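Local structure of Zn-dependent hydrolase of metallo-beta-lactamase superfamily TM0207 (Thermotoga maritima, 1VJN) at residues 119-123 with 171-175; 165-171 with 209-215. The protein is a putative zinc-dependent hydrolase of the metallo-beta-lactamase superfamily whose natural substrate is not established. One frame throughout, in Å; residues are numbered along the deposited sequence.

Interaction 1. Residues 119-123 with 171-175; sequences CHLGD and PMHYK
Strand ends separated by an intervening strand can still meet, largely through side chains, as residues 119-123 and 171-175 illustrate. Strand 141-145 runs between their strands, so the backbones do not pair, and no hydrogen bond crosses between the segments; the closest CA pair, D123 and H173, is 8.0 Å apart. Both segments leave the sheet through a residue of positive phi: G122 (71/-137) and H173 (66/50). The apolar part centres on selenomethionine M172, chi1 p and then extended. M172 CE lies over one face of the H120 ring, 4.1 Å from the centroid, a CH-pi contact, while M172 SE stands 4.4 Å from that centroid in an oblique sulfur-aromatic approach. M172 CE is also 3.3 Å from G122 O. G122 N donates to H120 ND1 (chi1 t) at 3.1 Å, and H120 NE2 is hydrogen-bonded to A21 O. H173 (chi1 m) brings NE2 to 2.5 Å from D123 OD1 (chi1 m), too poorly angled for a hydrogen bond. D123, H173 and H57, which D123 touches, match metal-ligand positions in relatives; the short approach is thus consistent with a zinc site, though no metal is modelled, at the C-terminal strand ends of the metallo-beta-lactamase fold.

Interaction 2. Residues 165-171 with 209-215; sequences NAKVIIP and PKERKVV
Parallel strands pair through staggered hydrogen bonds, and residues 165-171 beside 209-215 give a compact case. The axes of 168-171 and 213-215 approach to 4.6 Å with 30° between their directions; parallel bridges pair V168 with K213 (CA-CA 4.9 Å) and I169 with V214 (CA-CA 4.7 Å). K213 N donates to K167 O (2.8 Å), I169 N to K213 O (2.9 Å) and V215 N to I169 O (2.9 Å), satisfying both polar backbone atoms of I169. On the side of strand 141-145, V168 is hydrogen-bonded through its backbone to D140 and L142, and I170 to L142 and V144; V214 turns to E197. The pair belongs to the parallel part of a mixed sheet in the alpha-beta/beta-alpha sandwich of the superfamily. Before the strand, N165 with positive phi closes helix 154-163 as the C-prime residue of a Schellman motif. A166 O then accepts twice from R212 (chi1 t), from NE at 3.1 Å and NH2 at 3.0 Å, while R212 NH1 forms a salt bridge with D162 OD1. I169 CD1 covers one guanidinium face, 3.5 Å from R212 NE. V168 CG2 meets P209 CG at 3.8 Å.

How the interactions relate
One strand can take part in two contacts of different kinds, and 168-172 does so here. Interactions 1 and 2 have centres about 14 Å apart; their segments overlap at P171, which makes contacts in interaction 2 alone. The segments alternate along the chain, 119-123, then 165-171 and 171-175, then 209-215, so the contacts interlock in sequence. Both belong to the same mixed sheet, in which 116-120, 141-145, 168-172 and 213-216 stand side by side. Interaction 2 pairs strand 168-172 with its neighbour 213-216, its centre about 12 Å from the chain centre, whereas interaction 1 lies at the C-terminal end of strand 168-172, about 6 Å from that centre, where loops leaving the sheet converge on the presumed metal site.

Interaction 1. Residues 119-123 with 171-175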
loop_
_atom_site.group_PDB
_atom_site.type_symbol
_atom_site.label_atom_id
_atom_site.label_comp_id
_atom_site.label_asym_id
_atom_site.label_seq_id
_atom_site.Cartn_x
_atom_site.Cartn_y
_atom_site.Cartn_z
ATOM N N CYS A 119 0.509 5.913 -0.172
ATOM C CA CYS A 119 1.080 5.257 1.019
ATOM C C CYS A 119 0.766 3.770 1.107
ATOM O O CYS A 119 -0.377 3.361 1.191
ATOM C CB CYS A 119 0.583 5.932 2.320
ATOM S SG CYS A 119 1.367 5.335 3.839
ATOM N N HIS A 120 1.816 2.971 1.210
ATOM C CA HIS A 120 1.673 1.551 1.443
ATOM C C HIS A 120 2.049 1.296 2.883
ATOM O O HIS A 120 3.210 1.443 3.292
ATOM C CB HIS A 120 2.628 0.805 0.531
ATOM C CG HIS A 120 2.478 -0.680 0.544
ATOM N ND1 HIS A 120 2.861 -1.463 1.614
ATOM C CD2 HIS A 120 2.091 -1.532 -0.433
ATOM C CE1 HIS A 120 2.651 -2.732 1.308
ATOM N NE2 HIS A 120 2.222 -2.803 0.057
ATOM N N LEU A 121 1.094 0.828 3.659
ATOM C CA LEU A 121 1.341 0.689 5.080
ATOM C C LEU A 121 2.034 -0.603 5.541
ATOM O O LEU A 121 2.336 -0.739 6.725
ATOM C CB LEU A 121 0.047 0.915 5.826
ATOM C CG LEU A 121 -0.443 2.388 5.945
ATOM C CD1 LEU A 121 -1.841 2.388 6.550
ATOM C CD2 LEU A 121 0.497 3.310 6.754
ATOM N N GLY A 122 2.291 -1.534 4.635
ATOM C CA GLY A 122 2.973 -2.774 4.964
ATOM C C GLY A 122 2.023 -3.644 5.800
ATOM O O GLY A 122 0.850 -3.733 5.515
ATOM N N ASP A 123 2.565 -4.260 6.851
ATOM C CA ASP A 123 1.832 -5.111 7.779
ATOM C C ASP A 123 1.636 -4.377 9.098
ATOM O O ASP A 123 1.786 -4.928 10.165
ATOM C CB ASP A 123 2.661 -6.361 7.971
ATOM C CG ASP A 123 2.774 -7.163 6.677
ATOM O OD1 ASP A 123 1.740 -7.368 6.022
ATOM O OD2 ASP A 123 3.830 -7.590 6.210
ATOM N N PRO A 171 -8.127 -1.408 0.870
ATOM C CA PRO A 171 -7.801 -2.410 1.920
ATOM C C PRO A 171 -6.958 -3.581 1.361
ATOM O O PRO A 171 -7.031 -3.927 0.155
ATOM C CB PRO A 171 -9.177 -2.945 2.361
ATOM C CG PRO A 171 -10.093 -2.731 1.130
ATOM C CD PRO A 171 -9.561 -1.467 0.451
HETATM N N MSE A 172 -6.181 -4.205 2.219
HETATM C CA MSE A 172 -5.487 -5.420 1.816
HETATM C C MSE A 172 -5.375 -6.272 3.053
HETATM O O MSE A 172 -5.821 -5.849 4.116
HETATM C CB MSE A 172 -4.108 -5.116 1.238
HETATM C CG MSE A 172 -3.255 -4.269 2.151
HETATM SE SE MSE A 172 -1.532 -3.642 1.326
HETATM C CE MSE A 172 -0.863 -2.705 2.932
ATOM N N HIS A 173 -4.813 -7.472 2.891
ATOM C CA HIS A 173 -4.465 -8.350 4.022
ATOM C C HIS A 173 -5.754 -8.800 4.736
ATOM O O HIS A 173 -5.854 -8.655 5.945
ATOM C CB HIS A 173 -3.570 -7.647 5.083
ATOM C CG HIS A 173 -2.125 -7.527 4.724
ATOM N ND1 HIS A 173 -1.507 -6.304 4.523
ATOM C CD2 HIS A 173 -1.155 -8.461 4.597
ATOM C CE1 HIS A 173 -0.228 -6.495 4.256
ATOM N NE2 HIS A 173 0.008 -7.796 4.281
ATOM N N TYR A 174 -6.738 -9.296 3.983
ATOM C CA TYR A 174 -7.998 -9.770 4.532
ATOM C C TYR A 174 -8.251 -11.203 4.051
ATOM O O TYR A 174 -7.432 -11.717 3.294
ATOM C CB TYR A 174 -9.149 -8.820 4.126
ATOM C CG TYR A 174 -9.180 -8.408 2.690
ATOM C CD1 TYR A 174 -9.730 -9.227 1.753
ATOM C CD2 TYR A 174 -8.728 -7.147 2.281
ATOM C CE1 TYR A 174 -9.781 -8.873 0.440
ATOM C CE2 TYR A 174 -8.827 -6.757 0.968
ATOM C CZ TYR A 174 -9.347 -7.644 0.045
ATOM O OH TYR A 174 -9.433 -7.338 -1.290
ATOM N N LYS A 175 -9.360 -11.820 4.509
ATOM C CA LYS A 175 -9.739 -13.173 4.172
ATOM C C LYS A 175 -9.916 -13.335 2.677
ATOM O O LYS A 175 -10.658 -12.554 2.057
ATOM C CB LYS A 175 -11.050 -13.586 4.859
ATOM C CG LYS A 175 -11.240 -15.051 4.929
ATOM C CD LYS A 175 -12.611 -15.461 5.584
ATOM C CE LYS A 175 -12.710 -15.085 7.067
ATOM N NZ LYS A 175 -11.664 -15.735 7.943
#

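Interaction 2. Residues 165-171 with 209-215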
loop_
_atom_site.group_PDB
_atom_site.type_symbol
_atom_site.label_atom_id
_atom_site.label_comp_id
_atom_site.label_asym_id
_atom_site.label_seq_id
_atom_site.Cartn_x
_atom_site.Cartn_y
_atom_site.Cartn_z
ATOM N N ASN A 165 -5.837 11.618 6.645
ATOM C CA ASN A 165 -6.816 12.281 5.758
ATOM C C ASN A 165 -6.895 11.615 4.383
ATOM O O ASN A 165 -7.022 12.276 3.360
ATOM C CB ASN A 165 -6.501 13.782 5.684
ATOM C CG ASN A 165 -7.704 14.625 5.240
ATOM O OD1 ASN A 165 -8.855 14.367 5.621
ATOM N ND2 ASN A 165 -7.435 15.637 4.419
ATOM N N ALA A 166 -6.849 10.285 4.380
ATOM C CA ALA A 166 -6.789 9.494 3.123
ATOM C C ALA A 166 -8.067 9.668 2.314
ATOM O O ALA A 166 -9.165 9.657 2.877
ATOM C CB ALA A 166 -6.615 8.021 3.429
ATOM N N LYS A 167 -7.923 9.782 0.999
ATOM C CA LYS A 167 -9.059 9.924 0.105
ATOM C C LYS A 167 -9.418 8.569 -0.505
ATOM O O LYS A 167 -10.427 7.981 -0.133
ATOM C CB LYS A 167 -8.734 10.944 -0.984
ATOM C CG LYS A 167 -8.383 12.303 -0.464
ATOM C CD LYS A 167 -9.580 12.923 0.243
ATOM C CE LYS A 167 -9.192 14.192 1.011
ATOM N NZ LYS A 167 -9.816 14.222 2.376
ATOM N N VAL A 168 -8.609 8.082 -1.445
ATOM C CA VAL A 168 -8.780 6.737 -1.947
ATOM C C VAL A 168 -8.168 5.818 -0.948
ATOM O O VAL A 168 -7.003 5.984 -0.581
ATOM C CB VAL A 168 -8.113 6.519 -3.285
ATOM C CG1 VAL A 168 -8.137 5.014 -3.673
ATOM C CG2 VAL A 168 -8.815 7.357 -4.346
ATOM N N ILE A 169 -8.968 4.870 -0.465
ATOM C CA ILE A 169 -8.517 3.869 0.483
ATOM C C ILE A 169 -8.632 2.450 -0.109
ATOM O O ILE A 169 -9.739 2.017 -0.476
ATOM C CB ILE A 169 -9.367 3.940 1.768
ATOM C CG1 ILE A 169 -9.152 5.257 2.522
ATOM C CG2 ILE A 169 -8.995 2.786 2.645
ATOM C CD1 ILE A 169 -10.245 5.585 3.561
ATOM N N ILE A 170 -7.520 1.715 -0.173
ATOM C CA ILE A 170 -7.565 0.385 -0.708
ATOM C C ILE A 170 -7.173 -0.583 0.400
ATOM O O ILE A 170 -6.016 -0.564 0.853
ATOM C CB ILE A 170 -6.640 0.249 -1.947
ATOM C CG1 ILE A 170 -7.061 1.213 -3.077
ATOM C CG2 ILE A 170 -6.591 -1.186 -2.438
ATOM C CD1 ILE A 170 -5.975 1.565 -4.078
ATOM N N PRO A 171 -8.127 -1.408 0.870
ATOM C CA PRO A 171 -7.801 -2.410 1.920
ATOM C C PRO A 171 -6.958 -3.581 1.361
ATOM O O PRO A 171 -7.031 -3.927 0.155
ATOM C CB PRO A 171 -9.177 -2.945 2.361
ATOM C CG PRO A 171 -10.093 -2.731 1.130
ATOM C CD PRO A 171 -9.561 -1.467 0.451
ATOM N N PRO A 209 -7.379 12.793 -6.069
ATOM C CA PRO A 209 -8.680 12.513 -5.465
ATOM C C PRO A 209 -9.238 13.683 -4.671
ATOM O O PRO A 209 -8.555 14.191 -3.804
ATOM C CB PRO A 209 -8.388 11.347 -4.530
ATOM C CG PRO A 209 -7.161 10.712 -5.051
ATOM C CD PRO A 209 -6.378 11.776 -5.700
ATOM N N LYS A 210 -10.463 14.103 -4.965
ATOM C CA LYS A 210 -11.115 15.174 -4.220
ATOM C C LYS A 210 -11.817 14.593 -3.014
ATOM O O LYS A 210 -11.799 15.186 -1.947
ATOM C CB LYS A 210 -12.147 15.906 -5.079
ATOM C CG LYS A 210 -11.565 16.683 -6.269
ATOM C CD LYS A 210 -12.652 17.169 -7.237
ATOM C CE LYS A 210 -13.581 18.262 -6.625
ATOM N NZ LYS A 210 -13.052 19.660 -6.763
ATOM N N GLU A 211 -12.432 13.425 -3.177
ATOM C CA GLU A 211 -13.260 12.842 -2.124
ATOM C C GLU A 211 -12.789 11.489 -1.674
ATOM O O GLU A 211 -12.051 10.813 -2.356
ATOM C CB GLU A 211 -14.691 12.673 -2.595
ATOM C CG GLU A 211 -15.265 13.885 -3.288
ATOM C CD GLU A 211 -16.775 13.814 -3.371
ATOM O OE1 GLU A 211 -17.339 12.718 -3.096
ATOM O OE2 GLU A 211 -17.394 14.855 -3.708
ATOM N N ARG A 212 -13.279 11.098 -0.513
ATOM C CA ARG A 212 -12.998 9.811 0.039
ATOM C C ARG A 212 -13.756 8.734 -0.696
ATOM O O ARG A 212 -14.958 8.852 -0.911
ATOM C CB ARG A 212 -13.377 9.748 1.508
ATOM C CG ARG A 212 -13.236 8.331 2.023
ATOM C CD ARG A 212 -13.162 8.234 3.464
ATOM N NE ARG A 212 -11.870 8.684 3.948
ATOM C CZ ARG A 212 -11.561 8.752 5.235
ATOM N NH1 ARG A 212 -12.469 8.422 6.158
ATOM N NH2 ARG A 212 -10.359 9.165 5.608
ATOM N N LYS A 213 -13.052 7.661 -1.042
ATOM C CA LYS A 213 -13.685 6.489 -1.632
ATOM C C LYS A 213 -12.887 5.242 -1.269
ATOM O O LYS A 213 -11.679 5.182 -1.500
ATOM C CB LYS A 213 -13.748 6.624 -3.140
ATOM C CG LYS A 213 -14.723 5.665 -3.816
ATOM C CD LYS A 213 -14.859 5.991 -5.317
ATOM C CE LYS A 213 -13.491 6.130 -6.056
ATOM N NZ LYS A 213 -13.595 6.255 -7.550
ATOM N N VAL A 214 -13.569 4.267 -0.688
ATOM C CA VAL A 214 -12.988 2.971 -0.455
ATOM C C VAL A 214 -13.097 2.128 -1.750
ATOM O O VAL A 214 -14.177 1.988 -2.334
ATOM C CB VAL A 214 -13.674 2.301 0.741
ATOM C CG1 VAL A 214 -13.147 0.899 0.918
ATOM C CG2 VAL A 214 -13.449 3.111 1.998
ATOM N N VAL A 215 -11.964 1.632 -2.229
ATOM C CA VAL A 215 -11.894 0.851 -3.463
ATOM C C VAL A 215 -11.342 -0.524 -3.138
ATOM O O VAL A 215 -10.194 -0.639 -2.675
ATOM C CB VAL A 215 -11.006 1.511 -4.517
ATOM C CG1 VAL A 215 -10.819 0.578 -5.750
ATOM C CG2 VAL A 215 -11.602 2.829 -4.944
#